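Local coordinates for Fe-regulated protein B (Neisseria meningitidis, PDB 4AIP) that probably carries iron across the meningococcal outer membrane as a TonB-dependent transporter, a beta-barrel filled by a plug domain, at residues G60-V72 / G540-S553. Sequence-based numbering, arbitrary orientation.
Sequences GDRQGSKIRTNIV and GFNYNDGTFAANGS
Ser65 holds its OG anti to the backbone N, beside its own carbonyl carbon, while the backbone sets its CB against Asn551 OD1 and Ser553 OG; Asn551, with CG set between its own N and carbonyl carbon (chi1 62°), lifts its amide toward that same CB, OD1 to Ser65 CB 3.3 Å. This is the plug meeting the barrel wall of a TonB-dependent transporter: a type II' turn from Gln63 to Lys66, just ahead of plug strand 67-73, presses against the barrel hairpin made by strands 532-544 and 548-563. Gly64, at the second position of the turn, packs directly against the wall, its CA 4.2 Å from the CA of Gly540. That closeness lets Gly64 CA make CH...O contacts with two wall carbonyls, Phe541 O at 3.3 Å and Gly552 O at 3.4 Å, both of which also accept backbone N-H groups within the hairpin. The positive phi of Gly64 is what a type II' turn needs at this position. Asn542 lays its amide along the Gly64 backbone, beside the N and O of that residue, and Ser498 of the next barrel strand binds the carbonyl of Arg62. Arg68 reaches over from the plug strand with its chain extended from CG to NE; its guanidinium stands nearly upright to the Asn551 amide, the planes 79° apart, with Asn551 OD1 over one face. NH1 of Arg68 makes a salt bridge to Glu590 on the neighbouring barrel strand, an ionic link between plug and wall. Asn551 OD1, buried here, finds no hydrogen-bond partner in the model. Between turn and wall, Ser65 N donates to Ser553 OG, 2.8 Å long and bent to 152° at the hydrogen.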
loop_
_atom_site.group_PDB
_atom_site.type_symbol
_atom_site.label_atom_id
_atom_site.label_comp_id
_atom_site.label_asym_id
_atom_site.label_seq_id
_atom_site.Cartn_x
_atom_site.Cartn_y
_atom_site.Cartn_z
ATOM N N GLY B 60 16.129 3.612 -43.457
ATOM C CA GLY B 60 16.575 3.836 -42.036
ATOM C C GLY B 60 16.590 5.292 -41.592
ATOM O O GLY B 60 15.797 6.084 -42.088
ATOM N N ASP B 61 17.480 5.641 -40.647
ATOM C CA ASP B 61 17.663 7.047 -40.242
ATOM C C ASP B 61 18.725 7.644 -41.117
ATOM O O ASP B 61 19.831 7.093 -41.212
ATOM C CB ASP B 61 18.121 7.186 -38.794
ATOM C CG ASP B 61 17.060 6.759 -37.800
ATOM O OD1 ASP B 61 15.878 7.158 -37.931
ATOM O OD2 ASP B 61 17.425 6.020 -36.870
ATOM N N ARG B 62 18.402 8.757 -41.767
ATOM C CA ARG B 62 19.321 9.351 -42.734
ATOM C C ARG B 62 19.523 10.847 -42.591
ATOM O O ARG B 62 19.814 11.514 -43.572
ATOM C CB ARG B 62 18.905 9.043 -44.167
ATOM C CG ARG B 62 19.028 7.600 -44.554
ATOM C CD ARG B 62 17.847 7.339 -45.401
ATOM N NE ARG B 62 17.993 7.417 -46.836
ATOM C CZ ARG B 62 17.119 7.928 -47.707
ATOM N NH1 ARG B 62 16.084 8.552 -47.381
ATOM N NH2 ARG B 62 17.296 7.874 -48.966
ATOM N N GLN B 63 19.379 11.371 -41.384
ATOM C CA GLN B 63 19.690 12.773 -41.168
ATOM C C GLN B 63 20.915 12.920 -40.280
ATOM O O GLN B 63 20.930 13.701 -39.340
ATOM C CB GLN B 63 18.485 13.511 -40.637
ATOM C CG GLN B 63 17.430 13.661 -41.694
ATOM C CD GLN B 63 16.174 14.236 -41.160
ATOM O OE1 GLN B 63 15.099 13.582 -41.215
ATOM N NE2 GLN B 63 16.273 15.474 -40.620
ATOM N N GLY B 64 21.949 12.167 -40.654
ATOM C CA GLY B 64 23.103 11.953 -39.827
ATOM C C GLY B 64 22.671 11.445 -38.461
ATOM O O GLY B 64 22.281 10.284 -38.284
ATOM N N SER B 65 22.665 12.368 -37.518
ATOM C CA SER B 65 22.484 12.041 -36.129
ATOM C C SER B 65 21.316 12.825 -35.493
ATOM O O SER B 65 21.080 12.767 -34.258
ATOM C CB SER B 65 23.799 12.360 -35.402
ATOM O OG SER B 65 23.713 12.047 -34.058
ATOM N N LYS B 66 20.584 13.554 -36.325
ATOM C CA LYS B 66 19.514 14.379 -35.825
ATOM C C LYS B 66 18.187 13.639 -35.439
ATOM O O LYS B 66 17.420 14.120 -34.607
ATOM C CB LYS B 66 19.302 15.500 -36.805
ATOM C CG LYS B 66 18.017 16.218 -36.720
ATOM C CD LYS B 66 17.817 16.981 -38.009
ATOM C CE LYS B 66 16.497 17.773 -38.039
ATOM N NZ LYS B 66 16.455 18.824 -36.988
ATOM N N ILE B 67 17.962 12.477 -36.030
ATOM C CA ILE B 67 16.842 11.634 -35.682
ATOM C C ILE B 67 17.461 10.297 -35.436
ATOM O O ILE B 67 18.094 9.724 -36.327
ATOM C CB ILE B 67 15.768 11.564 -36.834
ATOM C CG1 ILE B 67 15.063 12.914 -36.959
ATOM C CG2 ILE B 67 14.717 10.531 -36.544
ATOM C CD1 ILE B 67 14.282 13.082 -38.275
ATOM N N ARG B 68 17.316 9.838 -34.203
ATOM C CA ARG B 68 17.805 8.531 -33.837
ATOM C C ARG B 68 16.602 7.736 -33.360
ATOM O O ARG B 68 16.016 8.005 -32.288
ATOM C CB ARG B 68 18.931 8.612 -32.829
ATOM C CG ARG B 68 20.200 7.868 -33.274
ATOM C CD ARG B 68 21.399 8.583 -32.662
ATOM N NE ARG B 68 22.627 7.768 -32.744
ATOM C CZ ARG B 68 23.863 8.247 -32.513
ATOM N NH1 ARG B 68 24.045 9.543 -32.217
ATOM N NH2 ARG B 68 24.933 7.445 -32.636
ATOM N N THR B 69 16.194 6.815 -34.227
ATOM C CA THR B 69 15.032 5.996 -34.011
ATOM C C THR B 69 15.490 4.766 -33.264
ATOM O O THR B 69 16.482 4.174 -33.619
ATOM C CB THR B 69 14.319 5.631 -35.373
ATOM O OG1 THR B 69 13.788 6.827 -35.974
ATOM C CG2 THR B 69 13.172 4.629 -35.161
ATOM N N ASN B 70 14.726 4.372 -32.247
ATOM C CA ASN B 70 14.939 3.098 -31.558
ATOM C C ASN B 70 16.324 2.979 -31.002
ATOM O O ASN B 70 17.022 2.015 -31.277
ATOM C CB ASN B 70 14.674 1.907 -32.496
ATOM C CG ASN B 70 13.201 1.660 -32.722
ATOM O OD1 ASN B 70 12.356 2.398 -32.253
ATOM N ND2 ASN B 70 12.891 0.595 -33.429
ATOM N N ILE B 71 16.720 3.987 -30.239
ATOM C CA ILE B 71 18.005 3.985 -29.546
ATOM C C ILE B 71 18.053 2.826 -28.575
ATOM O O ILE B 71 19.046 2.140 -28.460
ATOM C CB ILE B 71 18.179 5.265 -28.725
ATOM C CG1 ILE B 71 18.594 6.413 -29.607
ATOM C CG2 ILE B 71 19.233 5.126 -27.672
ATOM C CD1 ILE B 71 18.570 7.677 -28.833
ATOM N N VAL B 72 16.949 2.625 -27.883
ATOM C CA VAL B 72 16.806 1.508 -26.986
ATOM C C VAL B 72 15.677 0.655 -27.488
ATOM O O VAL B 72 14.608 1.153 -27.772
ATOM C CB VAL B 72 16.466 1.983 -25.570
ATOM C CG1 VAL B 72 16.403 0.808 -24.649
ATOM C CG2 VAL B 72 17.492 3.030 -25.100
ATOM N N GLY B 540 24.335 16.592 -42.355
ATOM C CA GLY B 540 24.640 15.307 -41.802
ATOM C C GLY B 540 25.057 14.287 -42.816
ATOM O O GLY B 540 24.910 14.504 -44.010
ATOM N N PHE B 541 25.625 13.191 -42.346
ATOM C CA PHE B 541 25.943 12.114 -43.242
ATOM C C PHE B 541 25.742 10.833 -42.463
ATOM O O PHE B 541 25.855 10.855 -41.224
ATOM C CB PHE B 541 27.391 12.244 -43.752
ATOM C CG PHE B 541 28.428 11.775 -42.777
ATOM C CD1 PHE B 541 28.817 10.433 -42.754
ATOM C CD2 PHE B 541 29.010 12.656 -41.869
ATOM C CE1 PHE B 541 29.807 9.968 -41.810
ATOM C CE2 PHE B 541 29.999 12.201 -40.953
ATOM C CZ PHE B 541 30.393 10.868 -40.937
ATOM N N ASN B 542 25.459 9.747 -43.187
ATOM C CA ASN B 542 25.449 8.419 -42.611
ATOM C C ASN B 542 26.214 7.481 -43.506
ATOM O O ASN B 542 25.937 7.366 -44.719
ATOM C CB ASN B 542 24.047 7.863 -42.462
ATOM C CG ASN B 542 23.174 8.734 -41.605
ATOM O OD1 ASN B 542 23.033 8.458 -40.406
ATOM N ND2 ASN B 542 22.602 9.813 -42.190
ATOM N N TYR B 543 27.151 6.773 -42.909
ATOM C CA TYR B 543 27.759 5.687 -43.590
ATOM C C TYR B 543 27.342 4.365 -42.851
ATOM O O TYR B 543 27.240 4.349 -41.618
ATOM C CB TYR B 543 29.270 5.923 -43.649
ATOM C CG TYR B 543 29.938 4.760 -44.224
ATOM C CD1 TYR B 543 29.962 4.585 -45.592
ATOM C CD2 TYR B 543 30.475 3.766 -43.404
ATOM C CE1 TYR B 543 30.548 3.490 -46.163
ATOM C CE2 TYR B 543 31.074 2.644 -43.958
ATOM C CZ TYR B 543 31.096 2.523 -45.352
ATOM O OH TYR B 543 31.660 1.436 -45.965
ATOM N N ASN B 544 27.063 3.295 -43.595
ATOM C CA ASN B 544 26.930 1.949 -43.032
ATOM C C ASN B 544 27.112 0.900 -44.103
ATOM O O ASN B 544 26.359 0.870 -45.081
ATOM C CB ASN B 544 25.542 1.729 -42.473
ATOM C CG ASN B 544 25.330 0.300 -41.884
ATOM O OD1 ASN B 544 26.230 -0.574 -41.825
ATOM N ND2 ASN B 544 24.105 0.063 -41.459
ATOM N N ASP B 545 28.066 -0.000 -43.919
ATOM C CA ASP B 545 28.306 -0.994 -44.947
ATOM C C ASP B 545 27.993 -2.404 -44.449
ATOM O O ASP B 545 28.204 -3.375 -45.159
ATOM C CB ASP B 545 29.717 -0.881 -45.469
ATOM C CG ASP B 545 30.744 -1.309 -44.463
ATOM O OD1 ASP B 545 30.502 -2.264 -43.674
ATOM O OD2 ASP B 545 31.838 -0.698 -44.472
ATOM N N GLY B 546 27.484 -2.504 -43.230
ATOM C CA GLY B 546 27.132 -3.793 -42.651
ATOM C C GLY B 546 28.103 -4.222 -41.575
ATOM O O GLY B 546 27.731 -4.964 -40.683
ATOM N N THR B 547 29.346 -3.753 -41.675
ATOM C CA THR B 547 30.370 -3.998 -40.682
ATOM C C THR B 547 30.637 -2.685 -40.020
ATOM O O THR B 547 30.518 -2.569 -38.813
ATOM C CB THR B 547 31.641 -4.517 -41.343
ATOM O OG1 THR B 547 31.306 -5.718 -42.017
ATOM C CG2 THR B 547 32.714 -4.809 -40.329
ATOM N N PHE B 548 31.001 -1.689 -40.802
ATOM C CA PHE B 548 31.327 -0.411 -40.204
ATOM C C PHE B 548 30.165 0.588 -40.377
ATOM O O PHE B 548 29.443 0.541 -41.383
ATOM C CB PHE B 548 32.607 0.127 -40.800
ATOM C CG PHE B 548 33.127 1.362 -40.120
ATOM C CD1 PHE B 548 33.584 1.309 -38.790
ATOM C CD2 PHE B 548 33.166 2.579 -40.808
ATOM C CE1 PHE B 548 34.094 2.478 -38.137
ATOM C CE2 PHE B 548 33.686 3.747 -40.215
ATOM C CZ PHE B 548 34.153 3.708 -38.861
ATOM N N ALA B 549 29.961 1.457 -39.390
ATOM C CA ALA B 549 28.967 2.505 -39.543
ATOM C C ALA B 549 29.485 3.793 -38.954
ATOM O O ALA B 549 30.368 3.777 -38.049
ATOM C CB ALA B 549 27.698 2.121 -38.889
ATOM N N ALA B 550 28.941 4.910 -39.450
ATOM C CA ALA B 550 29.297 6.188 -38.900
ATOM C C ALA B 550 28.269 7.208 -39.322
ATOM O O ALA B 550 27.555 7.014 -40.348
ATOM C CB ALA B 550 30.734 6.587 -39.362
ATOM N N ASN B 551 28.164 8.280 -38.518
ATOM C CA ASN B 551 27.178 9.274 -38.783
ATOM C C ASN B 551 27.767 10.516 -38.196
ATOM O O ASN B 551 28.589 10.464 -37.263
ATOM C CB ASN B 551 25.878 8.896 -38.086
ATOM C CG ASN B 551 26.033 8.839 -36.571
ATOM O OD1 ASN B 551 26.014 9.898 -35.849
ATOM N ND2 ASN B 551 26.212 7.652 -36.068
ATOM N N GLY B 552 27.309 11.647 -38.706
ATOM C CA GLY B 552 27.790 12.963 -38.257
ATOM C C GLY B 552 26.683 13.988 -38.509
ATOM O O GLY B 552 25.881 13.853 -39.456
ATOM N N SER B 553 26.647 14.994 -37.647
ATOM C CA SER B 553 25.682 16.037 -37.718
ATOM C C SER B 553 26.398 17.327 -37.285
ATOM O O SER B 553 27.172 17.339 -36.308
ATOM C CB SER B 553 24.490 15.771 -36.770
ATOM O OG SER B 553 23.393 15.086 -37.422
#